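Adenosyl-chloride synthase (Thermotoga maritima, PDB 2ZBV) binds adenosine and probably acts on S-adenosyl-L-methionine, as do the SAM hydrolases and SAM-dependent halogenases of its family. Local coordinates at residues L50-L55 / A235-I240; L96-E101 / L158-P163. One frame throughout, in Å; residues are numbered along the deposited sequence.

Interaction 1 (L50-L55 / A235-I240)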
ATOM      1  N   LEU A  50     -14.247   9.069  -3.567  1.00 15.45           N
ATOM      2  CA  LEU A  50     -14.339   8.964  -5.026  1.00 16.51           C
ATOM      3  C   LEU A  50     -14.476  10.339  -5.670  1.00 14.98           C
ATOM      4  O   LEU A  50     -13.730  10.694  -6.580  1.00 15.61           O
ATOM      5  CB  LEU A  50     -15.550   8.117  -5.413  1.00 13.82           C
ATOM      6  CG  LEU A  50     -15.851   8.057  -6.912  1.00 15.75           C
ATOM      7  CD1 LEU A  50     -14.720   7.333  -7.628  1.00 15.78           C
ATOM      8  CD2 LEU A  50     -17.184   7.328  -7.133  1.00 13.72           C
ATOM      9  N   TYR A  51     -15.439  11.118  -5.201  1.00 16.96           N
ATOM     10  CA  TYR A  51     -15.629  12.448  -5.767  1.00 18.68           C
ATOM     11  C   TYR A  51     -14.371  13.310  -5.644  1.00 18.87           C
ATOM     12  O   TYR A  51     -13.877  13.850  -6.629  1.00 20.41           O
ATOM     13  CB  TYR A  51     -16.796  13.156  -5.088  1.00 18.70           C
ATOM     14  CG  TYR A  51     -16.873  14.616  -5.458  1.00 20.75           C
ATOM     15  CD1 TYR A  51     -17.085  15.009  -6.781  1.00 21.41           C
ATOM     16  CD2 TYR A  51     -16.691  15.609  -4.494  1.00 22.90           C
ATOM     17  CE1 TYR A  51     -17.113  16.358  -7.135  1.00 22.63           C
ATOM     18  CE2 TYR A  51     -16.715  16.962  -4.841  1.00 23.83           C
ATOM     19  CZ  TYR A  51     -16.925  17.325  -6.159  1.00 23.27           C
ATOM     20  OH  TYR A  51     -16.934  18.654  -6.503  1.00 28.16           O
ATOM     21  N   ARG A  52     -13.851  13.435  -4.431  1.00 19.44           N
ATOM     22  CA  ARG A  52     -12.662  14.252  -4.216  1.00 19.98           C
ATOM     23  C   ARG A  52     -11.469  13.830  -5.060  1.00 18.68           C
ATOM     24  O   ARG A  52     -10.782  14.675  -5.633  1.00 16.62           O
ATOM     25  CB  ARG A  52     -12.330  14.272  -2.721  1.00 22.55           C
ATOM     26  CG  ARG A  52     -13.503  14.845  -1.946  1.00 24.52           C
ATOM     27  CD  ARG A  52     -13.333  14.901  -0.456  1.00 28.72           C
ATOM     28  NE  ARG A  52     -14.620  15.256   0.141  1.00 30.52           N
ATOM     29  CZ  ARG A  52     -14.782  15.688   1.385  1.00 29.05           C
ATOM     30  NH1 ARG A  52     -13.733  15.826   2.185  1.00 27.51           N
ATOM     31  NH2 ARG A  52     -16.000  15.973   1.827  1.00 29.63           N
ATOM     32  N   ALA A  53     -11.223  12.533  -5.170  1.00 17.66           N
ATOM     33  CA  ALA A  53     -10.103  12.088  -5.992  1.00 17.63           C
ATOM     34  C   ALA A  53     -10.355  12.346  -7.481  1.00 18.41           C
ATOM     35  O   ALA A  53      -9.429  12.706  -8.212  1.00 17.41           O
ATOM     36  CB  ALA A  53      -9.842  10.615  -5.772  1.00 16.83           C
ATOM     37  N   SER A  54     -11.603  12.165  -7.920  1.00 18.21           N
ATOM     38  CA  SER A  54     -11.968  12.342  -9.333  1.00 19.27           C
ATOM     39  C   SER A  54     -11.709  13.748  -9.848  1.00 19.64           C
ATOM     40  O   SER A  54     -11.547  13.951 -11.052  1.00 17.64           O
ATOM     41  CB  SER A  54     -13.449  11.997  -9.567  1.00 19.45           C
ATOM     42  OG  SER A  54     -14.311  12.947  -8.967  1.00 17.58           O
ATOM     43  N   LEU A  55     -11.681  14.713  -8.934  1.00 18.62           N
ATOM     44  CA  LEU A  55     -11.432  16.098  -9.302  1.00 19.31           C
ATOM     45  C   LEU A  55     -10.046  16.266  -9.920  1.00 20.19           C
ATOM     46  O   LEU A  55      -9.808  17.202 -10.689  1.00 20.36           O
ATOM     47  CB  LEU A  55     -11.547  16.998  -8.069  1.00 18.73           C
ATOM     48  CG  LEU A  55     -12.951  17.291  -7.536  1.00 18.52           C
ATOM     49  CD1 LEU A  55     -12.826  17.973  -6.178  1.00 18.15           C
ATOM     50  CD2 LEU A  55     -13.713  18.184  -8.523  1.00 16.80           C
ATOM     51  N   ALA A 235      -9.492  19.541  -1.633  1.00 26.88           N
ATOM     52  CA  ALA A 235     -10.611  19.357  -2.549  1.00 27.52           C
ATOM     53  C   ALA A 235     -11.653  20.472  -2.429  1.00 29.56           C
ATOM     54  O   ALA A 235     -12.735  20.385  -3.013  1.00 30.58           O
ATOM     55  CB  ALA A 235     -11.268  18.002  -2.306  1.00 26.40           C
ATOM     56  N   GLY A 236     -11.329  21.510  -1.666  1.00 27.68           N
ATOM     57  CA  GLY A 236     -12.252  22.622  -1.509  1.00 26.99           C
ATOM     58  C   GLY A 236     -13.247  22.509  -0.366  1.00 26.45           C
ATOM     59  O   GLY A 236     -14.188  23.301  -0.288  1.00 26.91           O
ATOM     60  N   PHE A 237     -13.049  21.539   0.522  1.00 23.28           N
ATOM     61  CA  PHE A 237     -13.951  21.352   1.655  1.00 23.21           C
ATOM     62  C   PHE A 237     -13.391  21.899   2.966  1.00 23.67           C
ATOM     63  O   PHE A 237     -12.174  21.957   3.168  1.00 22.14           O
ATOM     64  CB  PHE A 237     -14.275  19.869   1.825  1.00 22.41           C
ATOM     65  CG  PHE A 237     -15.236  19.342   0.797  1.00 26.22           C
ATOM     66  CD1 PHE A 237     -16.605  19.569   0.926  1.00 23.47           C
ATOM     67  CD2 PHE A 237     -14.772  18.648  -0.317  1.00 25.89           C
ATOM     68  CE1 PHE A 237     -17.501  19.111  -0.046  1.00 26.84           C
ATOM     69  CE2 PHE A 237     -15.657  18.186  -1.296  1.00 27.58           C
ATOM     70  CZ  PHE A 237     -17.025  18.418  -1.160  1.00 26.49           C
ATOM     71  N   LEU A 238     -14.291  22.299   3.855  1.00 22.02           N
ATOM     72  CA  LEU A 238     -13.883  22.828   5.143  1.00 21.82           C
ATOM     73  C   LEU A 238     -13.338  21.674   5.971  1.00 20.09           C
ATOM     74  O   LEU A 238     -14.014  20.658   6.168  1.00 17.59           O
ATOM     75  CB  LEU A 238     -15.068  23.481   5.862  1.00 20.60           C
ATOM     76  CG  LEU A 238     -14.712  24.154   7.195  1.00 23.19           C
ATOM     77  CD1 LEU A 238     -15.694  25.283   7.480  1.00 22.37           C
ATOM     78  CD2 LEU A 238     -14.714  23.123   8.316  1.00 20.13           C
ATOM     79  N   GLU A 239     -12.109  21.838   6.442  1.00 19.13           N
ATOM     80  CA  GLU A 239     -11.445  20.821   7.244  1.00 19.55           C
ATOM     81  C   GLU A 239     -10.958  21.410   8.566  1.00 19.97           C
ATOM     82  O   GLU A 239     -10.591  22.589   8.640  1.00 17.81           O
ATOM     83  CB  GLU A 239     -10.256  20.249   6.460  1.00 21.36           C
ATOM     84  CG  GLU A 239      -9.419  19.205   7.200  1.00 21.25           C
ATOM     85  CD  GLU A 239      -8.318  18.624   6.315  1.00 25.64           C
ATOM     86  OE1 GLU A 239      -7.296  19.306   6.092  1.00 26.74           O
ATOM     87  OE2 GLU A 239      -8.486  17.488   5.829  1.00 27.83           O
ATOM     88  N   ILE A 240     -10.982  20.594   9.615  1.00 20.42           N
ATOM     89  CA  ILE A 240     -10.501  21.030  10.918  1.00 21.17           C
ATOM     90  C   ILE A 240      -9.228  20.241  11.178  1.00 20.91           C
ATOM     91  O   ILE A 240      -9.217  19.016  11.067  1.00 18.54           O
ATOM     92  CB  ILE A 240     -11.513  20.740  12.057  1.00 22.80           C
ATOM     93  CG1 ILE A 240     -12.803  21.528  11.833  1.00 25.14           C
ATOM     94  CG2 ILE A 240     -10.913  21.133  13.407  1.00 22.36           C
ATOM     95  CD1 ILE A 240     -13.879  20.731  11.144  1.00 28.04           C
TER

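Interaction 2 (L96-E101 / L158-P163)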
ATOM      1  N   LEU A  96     -21.879   5.904  -5.957  1.00 23.40           N
ATOM      2  CA  LEU A  96     -21.707   6.960  -6.961  1.00 22.49           C
ATOM      3  C   LEU A  96     -22.581   8.181  -6.692  1.00 23.32           C
ATOM      4  O   LEU A  96     -22.709   9.057  -7.551  1.00 23.72           O
ATOM      5  CB  LEU A  96     -22.021   6.425  -8.363  1.00 21.86           C
ATOM      6  CG  LEU A  96     -21.160   5.254  -8.848  1.00 21.81           C
ATOM      7  CD1 LEU A  96     -21.555   4.873 -10.271  1.00 22.52           C
ATOM      8  CD2 LEU A  96     -19.682   5.640  -8.773  1.00 19.97           C
ATOM      9  N   THR A  97     -23.167   8.242  -5.501  1.00 23.42           N
ATOM     10  CA  THR A  97     -24.044   9.346  -5.124  1.00 24.54           C
ATOM     11  C   THR A  97     -23.440  10.743  -5.268  1.00 25.67           C
ATOM     12  O   THR A  97     -24.058  11.629  -5.872  1.00 24.66           O
ATOM     13  CB  THR A  97     -24.537   9.196  -3.669  1.00 26.33           C
ATOM     14  OG1 THR A  97     -25.423   8.079  -3.575  1.00 28.27           O
ATOM     15  CG2 THR A  97     -25.272  10.449  -3.212  1.00 28.03           C
ATOM     16  N   VAL A  98     -22.241  10.944  -4.721  1.00 23.56           N
ATOM     17  CA  VAL A  98     -21.607  12.257  -4.773  1.00 21.36           C
ATOM     18  C   VAL A  98     -21.192  12.705  -6.176  1.00 21.70           C
ATOM     19  O   VAL A  98     -21.484  13.834  -6.567  1.00 18.86           O
ATOM     20  CB  VAL A  98     -20.391  12.337  -3.808  1.00 23.08           C
ATOM     21  CG1 VAL A  98     -19.911  13.788  -3.696  1.00 19.87           C
ATOM     22  CG2 VAL A  98     -20.782  11.809  -2.418  1.00 20.82           C
ATOM     23  N   VAL A  99     -20.519  11.851  -6.945  1.00 19.90           N
ATOM     24  CA  VAL A  99     -20.129  12.261  -8.295  1.00 20.93           C
ATOM     25  C   VAL A  99     -21.368  12.554  -9.144  1.00 22.00           C
ATOM     26  O   VAL A  99     -21.374  13.499  -9.934  1.00 21.06           O
ATOM     27  CB  VAL A  99     -19.280  11.194  -9.021  1.00 19.52           C
ATOM     28  CG1 VAL A  99     -17.884  11.150  -8.422  1.00 22.75           C
ATOM     29  CG2 VAL A  99     -19.964   9.823  -8.938  1.00 21.02           C
ATOM     30  N   ALA A 100     -22.412  11.744  -8.972  1.00 22.25           N
ATOM     31  CA  ALA A 100     -23.667  11.933  -9.700  1.00 25.35           C
ATOM     32  C   ALA A 100     -24.265  13.301  -9.380  1.00 26.61           C
ATOM     33  O   ALA A 100     -24.716  14.018 -10.269  1.00 26.27           O
ATOM     34  CB  ALA A 100     -24.668  10.847  -9.319  1.00 21.62           C
ATOM     35  N   GLU A 101     -24.270  13.647  -8.099  1.00 29.85           N
ATOM     36  CA  GLU A 101     -24.828  14.910  -7.637  1.00 32.91           C
ATOM     37  C   GLU A 101     -23.981  16.122  -8.017  1.00 32.56           C
ATOM     38  O   GLU A 101     -24.517  17.165  -8.393  1.00 33.62           O
ATOM     39  CB  GLU A 101     -25.013  14.863  -6.115  1.00 37.52           C
ATOM     40  CG  GLU A 101     -25.431  16.183  -5.474  1.00 45.11           C
ATOM     41  CD  GLU A 101     -26.826  16.635  -5.884  1.00 50.28           C
ATOM     42  OE1 GLU A 101     -27.253  17.723  -5.438  1.00 53.56           O
ATOM     43  OE2 GLU A 101     -27.499  15.904  -6.646  1.00 52.80           O
ATOM     44  N   LEU A 158     -27.744   7.628  -1.833  1.00 33.94           N
ATOM     45  CA  LEU A 158     -27.506   7.625  -0.396  1.00 36.34           C
ATOM     46  C   LEU A 158     -28.190   8.839   0.214  1.00 39.34           C
ATOM     47  O   LEU A 158     -27.950   9.972  -0.209  1.00 38.65           O
ATOM     48  CB  LEU A 158     -26.007   7.705  -0.091  1.00 35.03           C
ATOM     49  CG  LEU A 158     -25.148   6.465  -0.325  1.00 36.72           C
ATOM     50  CD1 LEU A 158     -23.703   6.774   0.056  1.00 35.69           C
ATOM     51  CD2 LEU A 158     -25.683   5.310   0.512  1.00 37.38           C
ATOM     52  N   LYS A 159     -29.043   8.610   1.203  1.00 43.39           N
ATOM     53  CA  LYS A 159     -29.725   9.718   1.853  1.00 49.45           C
ATOM     54  C   LYS A 159     -28.702  10.537   2.625  1.00 51.59           C
ATOM     55  O   LYS A 159     -28.054  10.030   3.538  1.00 51.69           O
ATOM     56  CB  LYS A 159     -30.811   9.200   2.803  1.00 50.91           C
ATOM     57  CG  LYS A 159     -32.020   8.604   2.094  1.00 54.80           C
ATOM     58  CD  LYS A 159     -33.069   8.121   3.086  1.00 57.43           C
ATOM     59  CE  LYS A 159     -34.281   7.550   2.366  1.00 58.56           C
ATOM     60  NZ  LYS A 159     -33.899   6.434   1.455  1.00 58.84           N
HETATM   61  N   MSE A 160     -28.548  11.800   2.244  1.00 55.40           N
HETATM   62  CA  MSE A 160     -27.600  12.682   2.913  1.00 59.63           C
HETATM   63  C   MSE A 160     -28.225  14.035   3.198  1.00 59.65           C
HETATM   64  O   MSE A 160     -28.889  14.611   2.339  1.00 60.63           O
HETATM   65  CB  MSE A 160     -26.365  12.912   2.048  1.00 63.86           C
HETATM   66  CG  MSE A 160     -25.716  11.667   1.501  1.00 69.65           C
HETATM   67 SE   MSE A 160     -24.097  12.144   0.562  1.00 78.35          SE
HETATM   68  CE  MSE A 160     -22.861  10.967   1.489  1.00 74.80           C
ATOM     69  N   ARG A 161     -27.996  14.544   4.401  1.00 59.51           N
ATOM     70  CA  ARG A 161     -28.515  15.848   4.785  1.00 59.29           C
ATOM     71  C   ARG A 161     -27.553  16.893   4.227  1.00 57.74           C
ATOM     72  O   ARG A 161     -26.474  17.109   4.783  1.00 58.20           O
ATOM     73  CB  ARG A 161     -28.587  15.954   6.310  1.00 61.37           C
ATOM     74  CG  ARG A 161     -29.009  17.316   6.831  1.00 63.87           C
ATOM     75  CD  ARG A 161     -28.933  17.358   8.349  1.00 65.86           C
ATOM     76  NE  ARG A 161     -29.212  18.690   8.879  1.00 68.69           N
ATOM     77  CZ  ARG A 161     -30.382  19.315   8.766  1.00 69.64           C
ATOM     78  NH1 ARG A 161     -31.396  18.729   8.139  1.00 70.35           N
ATOM     79  NH2 ARG A 161     -30.537  20.525   9.281  1.00 70.06           N
ATOM     80  N   LYS A 162     -27.940  17.527   3.124  1.00 55.17           N
ATOM     81  CA  LYS A 162     -27.105  18.541   2.485  1.00 53.53           C
ATOM     82  C   LYS A 162     -26.655  19.627   3.455  1.00 52.36           C
ATOM     83  O   LYS A 162     -27.446  20.129   4.253  1.00 52.09           O
ATOM     84  CB  LYS A 162     -27.855  19.196   1.319  1.00 53.24           C
ATOM     85  CG  LYS A 162     -27.279  20.551   0.905  1.00 53.32           C
ATOM     86  CD  LYS A 162     -26.564  20.521  -0.437  1.00 53.10           C
ATOM     87  CE  LYS A 162     -27.546  20.634  -1.591  1.00 52.46           C
ATOM     88  NZ  LYS A 162     -26.841  20.822  -2.890  1.00 52.44           N
ATOM     89  N   PRO A 163     -25.368  20.002   3.400  1.00 51.31           N
ATOM     90  CA  PRO A 163     -24.871  21.045   4.298  1.00 50.95           C
ATOM     91  C   PRO A 163     -25.496  22.377   3.896  1.00 50.77           C
ATOM     92  O   PRO A 163     -25.450  22.765   2.728  1.00 50.15           O
ATOM     93  CB  PRO A 163     -23.363  21.010   4.066  1.00 50.28           C
ATOM     94  CG  PRO A 163     -23.263  20.621   2.629  1.00 51.23           C
ATOM     95  CD  PRO A 163     -24.292  19.515   2.520  1.00 50.91           C
TER

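Interaction 1 (L50-L55 / A235-I240)
Arg52 and Phe237 meet flat on flat. The guanidinium of Arg52 lies over one face of the Phe237 ring, with the two planes only 12° apart. Arg52 CZ sits 3.8 Å from the centroid of the Phe237 ring, which makes this a cation-pi stack as well. The group is slightly displaced: Arg52 NH2 lies over the middle of the ring, while Arg52 CZ is 3.4 Å from Phe237 CD2. Arg52 reaches this place through a chain extended from CG to NE, with CG anti to the carbonyl carbon (chi1 -59°). The methylene part of the chain also packs, Arg52 CG lying 3.9 Å from Ala235 CB. The contact joins the last turn of helix 43-54, in the N-terminal domain, to the start of strand 237-242 in the C-terminal domain. It is thus a domain-domain packing of the two-domain SAM hydrolase and halogenase fold. Tyr51 CE2 and Phe237 CE2 are 3.9 Å apart, each near the plane of the other ring, so the two rings touch edge to edge. One face of the Tyr51 ring is instead taken by Leu55 CG of the same segment. Leu55 CD1 reaches across to Ala235 CB at 4.2 Å. In the C-terminal domain, Arg52 NH2 hydrogen-bonds to Thr185 O, and NH1 makes a weak hydrogen bond to Ser184 OG and a long, weak ion pair with Asp233 OD2. His13 of the second subunit packs on Arg52. Asp233 OD1 accepts hydrogen bonds from the backbone N of both Ala235 and Phe237, which probably helps to hold the turn before the strand.

Interaction 2 (L96-E101 / L158-P163)
A single hydrogen bond ties the first turn of helix 97-103 to the linker between the N-terminal and C-terminal domains. Residues 158-163 end that linker, an extended stretch leading into strand 164-166. Leu158 N donates to Thr97 OG1 at 2.9 Å, and the bond is nearly straight, with an N-H...O angle of 163°. Thr97 places its hydroxyl there with OG1 anti to the carbonyl carbon (chi1 -68°). Leu158 folds over the same oxygen, its CB lying 3.6 Å from Thr97 OG1. The methyl of Thr97 lies beside the Leu158 backbone, with Thr97 CG2 4.0 Å from Leu158 N. Selenomethionine Met160 is farther off: Thr97 CG2 is 4.3 Å from Met160 SE, and Val98 CG2 is 4.5 Å from the same selenium atom. This is loose packing around the selenium of Met160. One turn further on, Glu101 and Lys162 cross at about a right angle. Their charged ends, Glu101 OE1 and Lys162 NZ, are 4.0 Å apart, too far for a salt bridge. The attraction between them is therefore probably modest.

In the second shell, Gly94 O hydrogen-bonds to Thr97 OG1. The carbonyl can only accept, so the hydroxyl donates to Gly94 and keeps its oxygen for Leu158 N. Its rotation is fixed by both bonds. Met160 also packs on Arg44 and His48 of helix 43-54, so its side chain sits between two helices of the N-terminal domain. The helix itself starts after Leu96, which holds the N-cap position. Its first turn is set by Ala100 N donating to Leu96 O at 3.1 Å.

In the fold
Interactions 1 and 2 both join the N-terminal domain to chain that follows it. Their centres are about 13 Å apart. Along the chain the order is 50-55, 96-101, 158-163 and 235-240. Helices 43-54 and 97-103 pack together, Tyr51 CB meeting Val98 CG1 at 3.5 Å. Leu96, just before the second helix, meets Leu50. Interaction 2 meets the linker near its end, just before strand 164-166, and interaction 1 packs the C-terminal domain against helix 43-54. Each domain contributes its own set of residues touching a different adenosine. In this family such sites form between the N-terminal domain of one subunit and the C-terminal domain of another, so domain placement probably bears on their assembly.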